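PDB 3K9D: aldehyde dehydrogenase from Listeria monocytogenes, which probably oxidises aldehydes with NAD or NADP as the electron acceptor, as other members of the aldehyde dehydrogenase family do. Local coordinates for residues I268-F271 and R272-A276. Numbering follows the deposited sequence.
Sequences IAEF and RKQGA
Phe271 O accepts the bond that closes the end of helix 261-273: Ala276 N reaches it at 2.9 Å, from above the carbonyl plane. Within it, one residue in at each end, Gly275 N donates a hydrogen bond to Arg272 O at 3.2 Å. Together they make a Schellman motif, with Gly275 as the C-prime residue at its positive phi of 113°. The reversal brings Ala276 CB to 3.9 Å from Phe271 CB, where it also meets the phenyl ring obliquely at CD1.

On another side of the last turn, Glu270 holds CG anti to its backbone N (chi1 -168°) and then bends at chi2, which carries the carboxylate over to Gln274. There Glu270 OE2 accepts a hydrogen bond from Gln274 NE2 on its anti lone pair, 3.0 Å away, with the carboxylate turned 71° from the amide plane. NE2 also donates to Pro233 O, so this amide ties the helix end to helix 232-243. Arg272 runs extended beside Ile268, whose CG2 sits over one guanidinium face, 3.6 Å from Arg272 NH1.

Phe271 and Ala276, both buried, pack on Ile326 of strand 324-328, and Phe271 also touches Phe278. The Schellman turn leads straight into 276-278, an outermost strand of this chain's parallel sheet, completing a beta-alpha-beta crossover from strand 256-260 that passes two intervening strands, 324-328 and 346-352.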
ATOM      1  N   ILE A 268      -6.970 -36.410  20.676  1.00 18.94           N
ATOM      2  CA  ILE A 268      -6.904 -36.126  22.117  1.00 17.01           C
ATOM      3  C   ILE A 268      -5.847 -37.013  22.790  1.00 18.87           C
ATOM      4  O   ILE A 268      -4.975 -36.494  23.485  1.00 20.00           O
ATOM      5  CB  ILE A 268      -8.300 -36.225  22.799  1.00 18.80           C
ATOM      6  CG1 ILE A 268      -9.218 -35.129  22.227  1.00 20.71           C
ATOM      7  CG2 ILE A 268      -8.180 -36.130  24.329  1.00 20.81           C
ATOM      8  CD1 ILE A 268     -10.503 -34.921  22.948  1.00 20.53           C
ATOM      9  N   ALA A 269      -5.880 -38.321  22.510  1.00 21.39           N
ATOM     10  CA  ALA A 269      -4.881 -39.268  23.041  1.00 17.16           C
ATOM     11  C   ALA A 269      -3.424 -38.891  22.718  1.00 23.67           C
ATOM     12  O   ALA A 269      -2.549 -38.960  23.581  1.00 19.08           O
ATOM     13  CB  ALA A 269      -5.197 -40.692  22.584  1.00 21.56           C
ATOM     14  N   GLU A 270      -3.179 -38.465  21.482  1.00 16.97           N
ATOM     15  CA  GLU A 270      -1.855 -38.030  21.069  1.00 13.62           C
ATOM     16  C   GLU A 270      -1.435 -36.714  21.713  1.00 16.22           C
ATOM     17  O   GLU A 270      -0.275 -36.581  22.147  1.00 21.64           O
ATOM     18  CB  GLU A 270      -1.766 -37.957  19.546  1.00 20.42           C
ATOM     19  CG  GLU A 270      -0.357 -37.792  18.964  1.00 16.80           C
ATOM     20  CD  GLU A 270       0.620 -38.896  19.337  1.00 15.83           C
ATOM     21  OE1 GLU A 270       0.188 -40.033  19.605  1.00 20.61           O
ATOM     22  OE2 GLU A 270       1.838 -38.607  19.384  1.00 20.90           O
ATOM     23  N   PHE A 271      -2.361 -35.745  21.769  1.00 14.83           N
ATOM     24  CA  PHE A 271      -2.095 -34.471  22.443  1.00 18.18           C
ATOM     25  C   PHE A 271      -1.668 -34.764  23.883  1.00 20.62           C
ATOM     26  O   PHE A 271      -0.662 -34.233  24.353  1.00 14.06           O
ATOM     27  CB  PHE A 271      -3.301 -33.500  22.364  1.00 12.44           C
ATOM     28  CG  PHE A 271      -3.173 -32.441  21.272  1.00 15.57           C
ATOM     29  CD1 PHE A 271      -2.169 -31.468  21.334  1.00 20.25           C
ATOM     30  CD2 PHE A 271      -4.047 -32.425  20.191  1.00 20.23           C
ATOM     31  CE1 PHE A 271      -2.034 -30.489  20.326  1.00 24.39           C
ATOM     32  CE2 PHE A 271      -3.937 -31.450  19.183  1.00 13.87           C
ATOM     33  CZ  PHE A 271      -2.923 -30.474  19.259  1.00 11.83           C
ATOM     34  N   ARG A 272      -2.408 -35.652  24.547  1.00 12.50           N
ATOM     35  CA  ARG A 272      -2.044 -36.141  25.898  1.00 18.43           C
ATOM     36  C   ARG A 272      -0.669 -36.789  26.041  1.00 15.88           C
ATOM     37  O   ARG A 272       0.092 -36.435  26.948  1.00 22.64           O
ATOM     38  CB  ARG A 272      -3.112 -37.079  26.441  1.00 19.83           C
ATOM     39  CG  ARG A 272      -4.233 -36.335  27.079  1.00 22.58           C
ATOM     40  CD  ARG A 272      -5.392 -37.237  27.460  1.00 29.43           C
ATOM     41  NE  ARG A 272      -6.393 -36.438  28.150  1.00 23.09           N
ATOM     42  CZ  ARG A 272      -7.699 -36.686  28.167  1.00 36.93           C
ATOM     43  NH1 ARG A 272      -8.204 -37.728  27.529  1.00 24.00           N
ATOM     44  NH2 ARG A 272      -8.503 -35.877  28.838  1.00 21.62           N
ATOM     45  N   LYS A 273      -0.366 -37.735  25.152  1.00 18.07           N
ATOM     46  CA  LYS A 273       0.948 -38.397  25.069  1.00 18.64           C
ATOM     47  C   LYS A 273       2.122 -37.411  24.966  1.00 24.19           C
ATOM     48  O   LYS A 273       3.186 -37.607  25.579  1.00 18.81           O
ATOM     49  CB  LYS A 273       0.967 -39.350  23.857  1.00 22.72           C
ATOM     50  CG  LYS A 273       2.028 -40.444  23.931  1.00 25.66           C
ATOM     51  CD  LYS A 273       2.303 -41.078  22.594  1.00 23.86           C
ATOM     52  CE  LYS A 273       3.629 -41.833  22.684  1.00 35.48           C
ATOM     53  NZ  LYS A 273       4.228 -42.226  21.382  1.00 29.60           N
ATOM     54  N   GLN A 274       1.915 -36.334  24.213  1.00 15.05           N
ATOM     55  CA  GLN A 274       2.971 -35.363  23.948  1.00 11.90           C
ATOM     56  C   GLN A 274       2.987 -34.167  24.913  1.00 20.99           C
ATOM     57  O   GLN A 274       3.749 -33.213  24.723  1.00 19.11           O
ATOM     58  CB  GLN A 274       2.857 -34.874  22.503  1.00 13.45           C
ATOM     59  CG  GLN A 274       3.268 -35.897  21.459  1.00 16.15           C
ATOM     60  CD  GLN A 274       3.505 -35.275  20.084  1.00 18.02           C
ATOM     61  OE1 GLN A 274       4.198 -34.270  19.953  1.00 19.50           O
ATOM     62  NE2 GLN A 274       2.962 -35.894  19.058  1.00 11.03           N
ATOM     63  N   GLY A 275       2.132 -34.210  25.930  1.00 15.73           N
ATOM     64  CA  GLY A 275       2.231 -33.278  27.068  1.00 15.72           C
ATOM     65  C   GLY A 275       1.119 -32.263  27.257  1.00 20.12           C
ATOM     66  O   GLY A 275       1.190 -31.431  28.164  1.00 26.18           O
ATOM     67  N   ALA A 276       0.093 -32.320  26.407  1.00 28.64           N
ATOM     68  CA  ALA A 276      -1.068 -31.429  26.535  1.00 19.28           C
ATOM     69  C   ALA A 276      -2.017 -31.843  27.663  1.00 24.42           C
ATOM     70  O   ALA A 276      -2.270 -33.036  27.888  1.00 20.27           O
ATOM     71  CB  ALA A 276      -1.814 -31.341  25.222  1.00 19.72           C
TER